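Local coordinates for protein DNA polymerase (PDB 5MDN) that probably catalyses the addition of deoxyribonucleotides from their 5'-triphosphates to a growing DNA strand, releasing diphosphate, as a family B DNA polymerase, at residues A[7-12]-A[18-23]; A[22-25]-A[29-32]; A[114-119]-A[362-367]; A[260-263]-A[267-270]. All coordinates share one frame; numbering follows the deposited sequence.

Overall arrangement
Contacts 1 and 2 are mostly buried and belong to one mixed sheet. They share strand 17-24 and meet at Phe22 and Gly23, so strands 5-12, 17-24 and 30-35 run side by side. Contacts 3 and 4 are partly buried and lie nearer the centre of the chain. They touch each other through His267 and Gln364. Paired backbones dominate contacts 1, 2 and 4. Contact 2 adds a salt bridge across its turn, where that of contact 1 lies along one strand, and contact 4 adds a tryptophan face. Contact 3 is a small meeting of polar side chains distant in sequence. Asp7 of contact 1 and Asp363 of contact 3 hold one magnesium ion, with Ser269 of contact 4 nearby.

Contact 1 of 4, residues A[7-12]-A[18-23]; sequences DATYSV and EVRVFG. With MG (magnesium ion), chain C.
Thr9 holds OG1 between its backbone N and carbonyl carbon (chi1 64°), while Phe22 places CG anti to its carbonyl carbon (chi1 -55°). These torsions bring the two side chains together at about a right angle on one face of a beta hairpin. Thr9 OG1 meets the edge of the Phe22 ring, in its plane, 3.5 Å from CE1. The carbonyl oxygen of Asp7 lies at the same ring's edge. The hairpin strands 7-12 and 18-23 run antiparallel, at 156°. Three hydrogen-bonded pairs join them: Asp7 with Phe22, Thr9 with Arg20, and Ser11 with Glu18. Each gives two backbone bonds. Phe22 N to Asp7 O is 2.7 Å, and Asp7 N to Phe22 O is longer at 3.3 Å. The C-H groups of Ala8, Tyr10 and Val21 also approach carbonyl oxygens across the pair.

Arg20 lays its aliphatic start against Thr9, with CB 3.6 Å from OG1. Its extended chain then carries the guanidinium past Ser11 to Glu18, where NH2 and OE2 form a salt bridge of 3.2 Å. Glu18 has a second charged partner in Arg36, just past the end of strand 30-35. The other face carries Ala8, Tyr10, Val19 and Val21. Helix 115-123 packs there, with Tyr115 meeting the Tyr10 ring edge-to-face.

At the open end of the hairpin, Asp7 helps to build a magnesium site together with Asp363. Asp7 OD2 accepts a hydrogen bond from Gly272 N, which probably fixes the carboxylate's rotation. Asp7 OD1 binds the magnesium ion at 2.5 Å.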
loop_
_atom_site.group_PDB
_atom_site.type_symbol
_atom_site.label_atom_id
_atom_site.label_comp_id
_atom_site.label_asym_id
_atom_site.label_seq_id
_atom_site.Cartn_x
_atom_site.Cartn_y
_atom_site.Cartn_z
ATOM N N ASP A 7 8.324 16.635 5.780
ATOM C CA ASP A 7 9.135 16.121 4.687
ATOM C C ASP A 7 10.606 16.338 5.007
ATOM O O ASP A 7 10.966 17.259 5.746
ATOM C CB ASP A 7 8.776 16.805 3.359
ATOM C CG ASP A 7 9.369 16.099 2.162
ATOM O OD1 ASP A 7 9.743 14.917 2.297
ATOM O OD2 ASP A 7 9.459 16.728 1.087
ATOM N N ALA A 8 11.455 15.475 4.451
ATOM C CA ALA A 8 12.896 15.569 4.634
ATOM C C ALA A 8 13.600 15.389 3.298
ATOM O O ALA A 8 13.214 14.537 2.494
ATOM C CB ALA A 8 13.394 14.522 5.635
ATOM N N THR A 9 14.640 16.193 3.073
ATOM C CA THR A 9 15.437 16.155 1.851
ATOM C C THR A 9 16.901 16.343 2.223
ATOM O O THR A 9 17.251 16.487 3.398
ATOM C CB THR A 9 15.005 17.236 0.846
ATOM O OG1 THR A 9 15.258 18.534 1.399
ATOM C CG2 THR A 9 13.526 17.112 0.494
ATOM N N TYR A 10 17.768 16.338 1.211
ATOM C CA TYR A 10 19.160 16.707 1.424
ATOM C C TYR A 10 19.768 17.171 0.108
ATOM O O TYR A 10 19.390 16.699 -0.968
ATOM C CB TYR A 10 19.980 15.549 2.013
ATOM C CG TYR A 10 20.489 14.541 1.004
ATOM C CD1 TYR A 10 19.703 13.470 0.599
ATOM C CD2 TYR A 10 21.770 14.649 0.472
ATOM C CE1 TYR A 10 20.173 12.545 -0.318
ATOM C CE2 TYR A 10 22.246 13.733 -0.445
ATOM C CZ TYR A 10 21.445 12.682 -0.835
ATOM O OH TYR A 10 21.915 11.764 -1.747
ATOM N N SER A 11 20.711 18.102 0.216
ATOM C CA SER A 11 21.528 18.557 -0.896
ATOM C C SER A 11 22.999 18.326 -0.568
ATOM O O SER A 11 23.359 17.931 0.545
ATOM C CB SER A 11 21.269 20.038 -1.203
ATOM O OG SER A 11 21.622 20.856 -0.101
ATOM N N VAL A 12 23.855 18.577 -1.551
ATOM C CA VAL A 12 25.305 18.496 -1.379
ATOM C C VAL A 12 25.858 19.877 -1.711
ATOM O O VAL A 12 26.248 20.159 -2.849
ATOM C CB VAL A 12 25.940 17.409 -2.250
ATOM C CG1 VAL A 12 27.416 17.260 -1.917
ATOM C CG2 VAL A 12 25.209 16.087 -2.061
ATOM N N GLU A 18 24.002 18.178 3.303
ATOM C CA GLU A 18 23.212 19.010 4.200
ATOM C C GLU A 18 21.791 18.466 4.263
ATOM O O GLU A 18 21.109 18.395 3.236
ATOM C CB GLU A 18 23.233 20.460 3.714
ATOM C CG GLU A 18 22.419 21.413 4.530
ATOM C CD GLU A 18 22.497 22.834 4.007
ATOM O OE1 GLU A 18 23.616 23.389 3.957
ATOM O OE2 GLU A 18 21.443 23.396 3.643
ATOM N N VAL A 19 21.341 18.098 5.465
ATOM C CA VAL A 19 20.015 17.517 5.663
ATOM C C VAL A 19 19.018 18.624 5.979
ATOM O O VAL A 19 19.275 19.479 6.836
ATOM C CB VAL A 19 20.038 16.467 6.787
ATOM C CG1 VAL A 19 18.669 15.824 6.942
ATOM C CG2 VAL A 19 21.099 15.420 6.516
ATOM N N ARG A 20 17.877 18.606 5.293
ATOM C CA ARG A 20 16.789 19.542 5.535
ATOM C C ARG A 20 15.548 18.789 5.996
ATOM O O ARG A 20 15.231 17.716 5.474
ATOM C CB ARG A 20 16.465 20.348 4.273
ATOM C CG ARG A 20 17.658 21.062 3.665
ATOM C CD ARG A 20 17.214 22.268 2.854
ATOM N NE ARG A 20 18.347 23.053 2.374
ATOM C CZ ARG A 20 18.903 22.903 1.176
ATOM N NH1 ARG A 20 18.430 21.997 0.331
ATOM N NH2 ARG A 20 19.933 23.658 0.822
ATOM N N VAL A 21 14.849 19.355 6.980
ATOM C CA VAL A 21 13.605 18.791 7.498
ATOM C C VAL A 21 12.569 19.905 7.549
ATOM O O VAL A 21 12.779 20.922 8.222
ATOM C CB VAL A 21 13.783 18.156 8.889
ATOM C CG1 VAL A 21 12.584 17.286 9.225
ATOM C CG2 VAL A 21 15.069 17.343 8.957
ATOM N N PHE A 22 11.459 19.719 6.839
ATOM C CA PHE A 22 10.382 20.699 6.779
ATOM C C PHE A 22 9.259 20.295 7.729
ATOM O O PHE A 22 8.895 19.117 7.806
ATOM C CB PHE A 22 9.839 20.824 5.352
ATOM C CG PHE A 22 10.892 21.151 4.324
ATOM C CD1 PHE A 22 11.674 20.152 3.767
ATOM C CD2 PHE A 22 11.094 22.459 3.913
ATOM C CE1 PHE A 22 12.640 20.449 2.822
ATOM C CE2 PHE A 22 12.060 22.762 2.969
ATOM C CZ PHE A 22 12.832 21.755 2.423
ATOM N N GLY A 23 8.706 21.270 8.438
ATOM C CA GLY A 23 7.696 20.964 9.429
ATOM C C GLY A 23 6.943 22.188 9.902
ATOM O O GLY A 23 6.983 23.246 9.272
HETATM MG MG MG C . 9.887 13.481 0.244
#

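Contact 2 of 4, residues A[22-25]-A[29-32]; sequences FGVD and RRVV
Gly23 and Val31 form a hydrogen-bonded pair between antiparallel strands, Gly23 N to Val31 O being 3.1 Å and Val31 N to Gly23 O 3.0 Å. Beyond the strands, Asp25 N reaches Arg29 O at 3.2 Å. The side chain of Asp25 adds a firmer grip. Its CG sits between the backbone N and the carbonyl carbon (chi1 68°), which turns the carboxylate to Arg29. OD1 takes Arg29 N at 2.7 Å, nearly straight on. OD2 makes a salt bridge with Arg29 NE at 2.9 Å, on its syn side but out of the carboxylate plane. An asparagine here would probably weaken this end of the turn, leaving Arg29 without its charged mate.

Phe22 and Val32 lie side by side, and Val32 CG2 makes a CH-pi contact over one ring face, 4.0 Å from the centroid. Val24 and Arg30 also run alongside. Arg30 bends at chi2 (73°), and its guanidinium face rests over Val24 CG2. Its NH2 goes on to a salt bridge with Asp225. Strand 144-155 lies next to strand 30-35, with Leu144 on Phe22 and Leu146 on Val32. This is a beta hairpin with the five-residue link 25-29, in a mixed five-stranded sheet.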
loop_
_atom_site.group_PDB
_atom_site.type_symbol
_atom_site.label_atom_id
_atom_site.label_comp_id
_atom_site.label_asym_id
_atom_site.label_seq_id
_atom_site.Cartn_x
_atom_site.Cartn_y
_atom_site.Cartn_z
ATOM N N PHE A 22 11.459 19.719 6.839
ATOM C CA PHE A 22 10.382 20.699 6.779
ATOM C C PHE A 22 9.259 20.295 7.729
ATOM O O PHE A 22 8.895 19.117 7.806
ATOM C CB PHE A 22 9.839 20.824 5.352
ATOM C CG PHE A 22 10.892 21.151 4.324
ATOM C CD1 PHE A 22 11.674 20.152 3.767
ATOM C CD2 PHE A 22 11.094 22.459 3.913
ATOM C CE1 PHE A 22 12.640 20.449 2.822
ATOM C CE2 PHE A 22 12.060 22.762 2.969
ATOM C CZ PHE A 22 12.832 21.755 2.423
ATOM N N GLY A 23 8.706 21.270 8.438
ATOM C CA GLY A 23 7.696 20.964 9.429
ATOM C C GLY A 23 6.943 22.188 9.902
ATOM O O GLY A 23 6.983 23.246 9.272
ATOM N N VAL A 24 6.251 22.024 11.030
ATOM C CA VAL A 24 5.318 23.016 11.564
ATOM C C VAL A 24 5.680 23.273 13.022
ATOM O O VAL A 24 5.373 22.452 13.894
ATOM C CB VAL A 24 3.859 22.555 11.448
ATOM C CG1 VAL A 24 2.929 23.577 12.083
ATOM C CG2 VAL A 24 3.486 22.322 9.990
ATOM N N ASP A 25 6.277 24.431 13.296
ATOM C CA ASP A 25 6.767 24.727 14.636
ATOM C C ASP A 25 5.605 24.847 15.628
ATOM O O ASP A 25 4.426 24.753 15.274
ATOM C CB ASP A 25 7.611 26.000 14.632
ATOM C CG ASP A 25 6.797 27.244 14.348
ATOM O OD1 ASP A 25 5.624 27.122 13.934
ATOM O OD2 ASP A 25 7.331 28.350 14.566
ATOM N N ARG A 29 3.620 27.792 12.225
ATOM C CA ARG A 29 4.125 28.325 10.967
ATOM C C ARG A 29 5.146 27.362 10.382
ATOM O O ARG A 29 5.883 26.691 11.110
ATOM C CB ARG A 29 4.763 29.709 11.149
ATOM C CG ARG A 29 5.734 29.763 12.302
ATOM C CD ARG A 29 6.541 31.042 12.350
ATOM N NE ARG A 29 7.788 30.831 13.080
ATOM C CZ ARG A 29 8.945 31.409 12.774
ATOM N NH1 ARG A 29 9.020 32.246 11.749
ATOM N NH2 ARG A 29 10.026 31.150 13.499
ATOM N N ARG A 30 5.184 27.303 9.053
ATOM C CA ARG A 30 5.975 26.300 8.354
ATOM C C ARG A 30 7.426 26.757 8.283
ATOM O O ARG A 30 7.718 27.836 7.757
ATOM C CB ARG A 30 5.417 26.050 6.953
ATOM C CG ARG A 30 4.166 25.172 6.905
ATOM C CD ARG A 30 2.923 25.907 7.403
ATOM N NE ARG A 30 1.738 25.053 7.415
ATOM C CZ ARG A 30 1.075 24.711 8.515
ATOM N NH1 ARG A 30 1.481 25.153 9.696
ATOM N NH2 ARG A 30 0.008 23.928 8.436
ATOM N N VAL A 31 8.337 25.936 8.807
ATOM C CA VAL A 31 9.755 26.258 8.878
ATOM C C VAL A 31 10.549 25.068 8.355
ATOM O O VAL A 31 9.999 24.013 8.042
ATOM C CB VAL A 31 10.212 26.619 10.309
ATOM C CG1 VAL A 31 9.393 27.777 10.860
ATOM C CG2 VAL A 31 10.110 25.405 11.218
ATOM N N VAL A 32 11.863 25.257 8.255
ATOM C CA VAL A 32 12.772 24.219 7.783
ATOM C C VAL A 32 13.984 24.181 8.706
ATOM O O VAL A 32 14.592 25.220 8.992
ATOM C CB VAL A 32 13.196 24.448 6.316
ATOM C CG1 VAL A 32 13.659 25.882 6.095
ATOM C CG2 VAL A 32 14.280 23.459 5.911
#

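Contact 3 of 4, residues A[114-119]-A[362-367]; sequences RYYMRY and LDQVAA
Gln364 meets Tyr116 and Arg114 with its terminal amide, and both contacts are between side-chain ends. The polar contacts come first. Gln364 OE1 sits at the edge of the Tyr116 ring, in its plane. Its 2.3 Å approach to Tyr116 OH is doubtful, and no bond is assigned to it. Gln364 NE2 lies 3.0 Å from Arg114 NH1, a pairing of two donors that makes no hydrogen bond as modelled. The amide plane stands steeply to both neighbours, 74° from the ring and 66° from the guanidinium.

The aim of the side chains follows from their torsions. Tyr116 has CG between its backbone N and carbonyl carbon (chi1 70°), and its ring reaches toward Gln364. Gln364 answers with a chain extended beyond CG, and the two side chains come from opposite directions. Arg114 stands at the N-cap position of helix 115-123 and slides past Gln364 the opposite way. Arg114 NH2 is hydrogen-bonded to Tyr265 OH, outside the contact.

Packing surrounds this point. Arg114 and Met117 pack on Trp376 of helix 370-384, and Gln364 also touches His267.

Metal binding is the last kind. Asp363, next to Gln364 in sequence, binds the magnesium ion that Asp7 also holds. The contact thus joins helix 115-123, which packs on the N-terminal sheet, to residues 362-365 beside the magnesium site of Asp7 and Asp363.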
loop_
_atom_site.group_PDB
_atom_site.type_symbol
_atom_site.label_atom_id
_atom_site.label_comp_id
_atom_site.label_asym_id
_atom_site.label_seq_id
_atom_site.Cartn_x
_atom_site.Cartn_y
_atom_site.Cartn_z
ATOM N N ARG A 114 19.390 4.859 2.828
ATOM C CA ARG A 114 19.314 6.170 2.197
ATOM C C ARG A 114 19.561 7.270 3.226
ATOM O O ARG A 114 19.170 7.161 4.391
ATOM C CB ARG A 114 17.971 6.357 1.482
ATOM C CG ARG A 114 16.762 6.518 2.364
ATOM C CD ARG A 114 15.505 6.608 1.504
ATOM N NE ARG A 114 15.149 5.316 0.921
ATOM C CZ ARG A 114 14.039 4.645 1.212
ATOM N NH1 ARG A 114 13.168 5.151 2.075
ATOM N NH2 ARG A 114 13.799 3.472 0.644
ATOM N N TYR A 115 20.237 8.327 2.774
ATOM C CA TYR A 115 20.921 9.247 3.678
ATOM C C TYR A 115 19.959 9.936 4.644
ATOM O O TYR A 115 20.206 9.968 5.855
ATOM C CB TYR A 115 21.708 10.269 2.856
ATOM C CG TYR A 115 22.461 11.292 3.671
ATOM C CD1 TYR A 115 23.490 10.908 4.521
ATOM C CD2 TYR A 115 22.179 12.647 3.555
ATOM C CE1 TYR A 115 24.193 11.840 5.260
ATOM C CE2 TYR A 115 22.882 13.585 4.286
ATOM C CZ TYR A 115 23.886 13.177 5.137
ATOM O OH TYR A 115 24.584 14.113 5.866
ATOM N N TYR A 116 18.862 10.508 4.136
ATOM C CA TYR A 116 17.983 11.259 5.030
ATOM C C TYR A 116 17.197 10.358 5.978
ATOM O O TYR A 116 16.716 10.839 7.010
ATOM C CB TYR A 116 17.039 12.166 4.232
ATOM C CG TYR A 116 15.961 11.475 3.425
ATOM C CD1 TYR A 116 16.268 10.781 2.262
ATOM C CD2 TYR A 116 14.628 11.552 3.809
ATOM C CE1 TYR A 116 15.280 10.164 1.518
ATOM C CE2 TYR A 116 13.634 10.940 3.072
ATOM C CZ TYR A 116 13.965 10.246 1.927
ATOM O OH TYR A 116 12.980 9.632 1.188
ATOM N N MET A 117 17.055 9.067 5.661
ATOM C CA MET A 117 16.532 8.126 6.648
ATOM C C MET A 117 17.588 7.776 7.690
ATOM O O MET A 117 17.266 7.594 8.869
ATOM C CB MET A 117 16.022 6.860 5.961
ATOM C CG MET A 117 14.736 7.044 5.174
ATOM S SD MET A 117 13.357 7.583 6.199
ATOM C CE MET A 117 13.269 6.241 7.381
ATOM N N ARG A 118 18.849 7.665 7.264
ATOM C CA ARG A 118 19.953 7.477 8.202
ATOM C C ARG A 118 19.976 8.583 9.251
ATOM O O ARG A 118 20.161 8.322 10.445
ATOM C CB ARG A 118 21.275 7.438 7.436
ATOM C CG ARG A 118 22.505 7.153 8.283
ATOM C CD ARG A 118 22.699 5.664 8.525
ATOM N NE ARG A 118 22.018 5.197 9.724
ATOM C CZ ARG A 118 22.013 3.933 10.130
ATOM N NH1 ARG A 118 22.656 3.009 9.430
ATOM N NH2 ARG A 118 21.366 3.591 11.235
ATOM N N TYR A 119 19.799 9.833 8.816
ATOM C CA TYR A 119 19.838 10.963 9.741
ATOM C C TYR A 119 18.722 10.879 10.774
ATOM O O TYR A 119 18.963 11.024 11.978
ATOM C CB TYR A 119 19.754 12.277 8.964
ATOM C CG TYR A 119 19.731 13.502 9.848
ATOM C CD1 TYR A 119 20.910 14.066 10.316
ATOM C CD2 TYR A 119 18.530 14.098 10.210
ATOM C CE1 TYR A 119 20.892 15.185 11.126
ATOM C CE2 TYR A 119 18.502 15.214 11.018
ATOM C CZ TYR A 119 19.686 15.756 11.473
ATOM O OH TYR A 119 19.660 16.870 12.278
ATOM N N LEU A 362 5.449 10.868 5.458
ATOM C CA LEU A 362 4.059 10.696 5.052
ATOM C C LEU A 362 3.935 10.365 3.569
ATOM O O LEU A 362 3.023 9.630 3.173
ATOM C CB LEU A 362 3.264 11.959 5.392
ATOM C CG LEU A 362 1.737 11.889 5.396
ATOM C CD1 LEU A 362 1.261 10.607 6.059
ATOM C CD2 LEU A 362 1.168 13.101 6.120
ATOM N N ASP A 363 4.829 10.904 2.736
ATOM C CA ASP A 363 4.789 10.630 1.307
ATOM C C ASP A 363 5.291 9.235 0.942
ATOM O O ASP A 363 5.142 8.830 -0.216
ATOM C CB ASP A 363 5.592 11.693 0.547
ATOM C CG ASP A 363 7.001 11.870 1.087
ATOM O OD1 ASP A 363 7.728 10.868 1.234
ATOM O OD2 ASP A 363 7.383 13.026 1.372
ATOM N N GLN A 364 5.882 8.499 1.885
ATOM C CA GLN A 364 6.419 7.172 1.609
ATOM C C GLN A 364 5.736 6.043 2.365
ATOM O O GLN A 364 5.838 4.891 1.928
ATOM C CB GLN A 364 7.920 7.118 1.931
ATOM C CG GLN A 364 8.800 7.926 0.994
ATOM C CD GLN A 364 10.198 8.128 1.543
ATOM O OE1 GLN A 364 10.740 9.234 1.518
ATOM N NE2 GLN A 364 10.794 7.052 2.036
ATOM N N VAL A 365 5.080 6.328 3.493
ATOM C CA VAL A 365 4.567 5.267 4.358
ATOM C C VAL A 365 3.586 4.373 3.605
ATOM O O VAL A 365 3.594 3.146 3.766
ATOM C CB VAL A 365 3.947 5.870 5.634
ATOM C CG1 VAL A 365 2.780 6.799 5.303
ATOM C CG2 VAL A 365 3.505 4.766 6.582
ATOM N N ALA A 366 2.730 4.965 2.767
ATOM C CA ALA A 366 1.760 4.171 2.020
ATOM C C ALA A 366 2.358 3.563 0.756
ATOM O O ALA A 366 1.956 2.465 0.354
ATOM C CB ALA A 366 0.548 5.032 1.663
ATOM N N ALA A 367 3.308 4.255 0.119
ATOM C CA ALA A 367 3.907 3.738 -1.106
ATOM C C ALA A 367 4.736 2.487 -0.850
ATOM O O ALA A 367 4.817 1.609 -1.717
ATOM C CB ALA A 367 4.771 4.814 -1.761
#

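Contact 4 of 4, residues A[260-263]-A[267-270]; sequences PQQS and HWSV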
loop_
_atom_site.group_PDB
_atom_site.type_symbol
_atom_site.label_atom_id
_atom_site.label_comp_id
_atom_site.label_asym_id
_atom_site.label_seq_id
_atom_site.Cartn_x
_atom_site.Cartn_y
_atom_site.Cartn_z
ATOM N N PRO A 260 8.106 18.474 -9.142
ATOM C CA PRO A 260 8.107 17.138 -8.535
ATOM C C PRO A 260 9.149 16.227 -9.167
ATOM O O PRO A 260 9.430 16.298 -10.366
ATOM C CB PRO A 260 6.685 16.628 -8.802
ATOM C CG PRO A 260 5.870 17.861 -8.994
ATOM C CD PRO A 260 6.785 18.824 -9.689
ATOM N N GLN A 261 9.724 15.362 -8.337
ATOM C CA GLN A 261 10.676 14.349 -8.768
ATOM C C GLN A 261 10.119 12.971 -8.438
ATOM O O GLN A 261 9.505 12.780 -7.383
ATOM C CB GLN A 261 12.037 14.536 -8.084
ATOM C CG GLN A 261 12.621 15.939 -8.184
ATOM C CD GLN A 261 13.159 16.256 -9.567
ATOM O OE1 GLN A 261 13.620 15.369 -10.285
ATOM N NE2 GLN A 261 13.125 17.532 -9.934
ATOM N N GLN A 262 10.332 12.013 -9.337
ATOM C CA GLN A 262 9.988 10.625 -9.050
ATOM C C GLN A 262 11.072 10.002 -8.179
ATOM O O GLN A 262 12.262 10.082 -8.500
ATOM C CB GLN A 262 9.822 9.824 -10.341
ATOM C CG GLN A 262 9.419 8.376 -10.108
ATOM C CD GLN A 262 8.939 7.684 -11.369
ATOM O OE1 GLN A 262 9.589 6.766 -11.868
ATOM N NE2 GLN A 262 7.791 8.111 -11.883
ATOM N N SER A 263 10.659 9.376 -7.079
ATOM C CA SER A 263 11.617 8.878 -6.101
ATOM C C SER A 263 11.357 7.423 -5.724
ATOM O O SER A 263 10.855 6.639 -6.537
ATOM C CB SER A 263 11.595 9.760 -4.851
ATOM O OG SER A 263 12.521 9.296 -3.883
ATOM N N HIS A 267 7.102 6.596 -5.740
ATOM C CA HIS A 267 6.386 7.759 -5.241
ATOM C C HIS A 267 7.009 9.032 -5.805
ATOM O O HIS A 267 8.172 9.059 -6.215
ATOM C CB HIS A 267 6.394 7.789 -3.711
ATOM C CG HIS A 267 7.468 8.653 -3.122
ATOM N ND1 HIS A 267 8.732 8.183 -2.839
ATOM C CD2 HIS A 267 7.459 9.954 -2.745
ATOM C CE1 HIS A 267 9.458 9.158 -2.321
ATOM N NE2 HIS A 267 8.708 10.244 -2.255
ATOM N N TRP A 268 6.215 10.097 -5.824
ATOM C CA TRP A 268 6.639 11.376 -6.376
ATOM C C TRP A 268 6.847 12.367 -5.242
ATOM O O TRP A 268 5.922 12.631 -4.464
ATOM C CB TRP A 268 5.620 11.903 -7.386
ATOM C CG TRP A 268 5.771 11.265 -8.726
ATOM C CD1 TRP A 268 5.411 9.995 -9.077
ATOM C CD2 TRP A 268 6.359 11.853 -9.892
ATOM N NE1 TRP A 268 5.723 9.763 -10.395
ATOM C CE2 TRP A 268 6.308 10.888 -10.917
ATOM C CE3 TRP A 268 6.916 13.104 -10.171
ATOM C CZ2 TRP A 268 6.792 11.135 -12.198
ATOM C CZ3 TRP A 268 7.398 13.347 -11.443
ATOM C CH2 TRP A 268 7.333 12.368 -12.440
ATOM N N SER A 269 8.060 12.907 -5.150
ATOM C CA SER A 269 8.421 13.835 -4.089
ATOM C C SER A 269 8.043 15.256 -4.484
ATOM O O SER A 269 8.340 15.701 -5.597
ATOM C CB SER A 269 9.918 13.750 -3.788
ATOM O OG SER A 269 10.324 14.806 -2.936
ATOM N N VAL A 270 7.389 15.960 -3.567
ATOM C CA VAL A 270 7.134 17.390 -3.688
ATOM C C VAL A 270 7.762 18.020 -2.453
ATOM O O VAL A 270 7.187 17.964 -1.358
ATOM C CB VAL A 270 5.640 17.711 -3.797
ATOM C CG1 VAL A 270 5.434 19.191 -4.047
ATOM C CG2 VAL A 270 4.996 16.888 -4.903
#
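Trp268 lies under Gln262, whose CB stands over the six-membered ring in a CH-pi contact, 3.8 Å from its centroid. Gln262 CG is anti to the backbone N (chi1 -178°), and the chain extends along the indole with its amide plane almost upright on the ring (86°). Gln262 NE2 and Trp268 NE1 are both donors and make no hydrogen bond as modelled. Pro260 packs beside the same ring, with CB 3.8 Å from Trp268 CE3. A glycine in place of Trp268 is likely to leave Gln262 and Pro260 without the flat surface they lie against, and Pro238 and Ser241 without their indole neighbour.

At the other end, Ser263 CB approaches His267 CE1 at 3.4 Å. The backbone positions these groups. Gln261 and Ser269 are a hydrogen-bonded antiparallel pair, with Ser269 N to Gln261 O at 2.7 Å and Gln261 N to Ser269 O at 3.1 Å. Ser263 N to His267 O, also 2.7 Å, closes the turn.

Farther out, Pro238 and Ser241 of helix 232-247 touch Trp268, and Asn275 ND2 bonds to its carbonyl oxygen. His267 ND1 is hydrogen-bonded to Val264 O within the turn, and its ring touches Asp363 and Gln364. Ser269 OG lies 3.5 Å from the magnesium ion held by Asp7 and Asp363, too far for a direct metal bond. This short beta hairpin follows helix 232-247, which carries Asp236, and precedes strand 274-277. Its place is consistent with the beta hairpin of the exonuclease domain in family B polymerases.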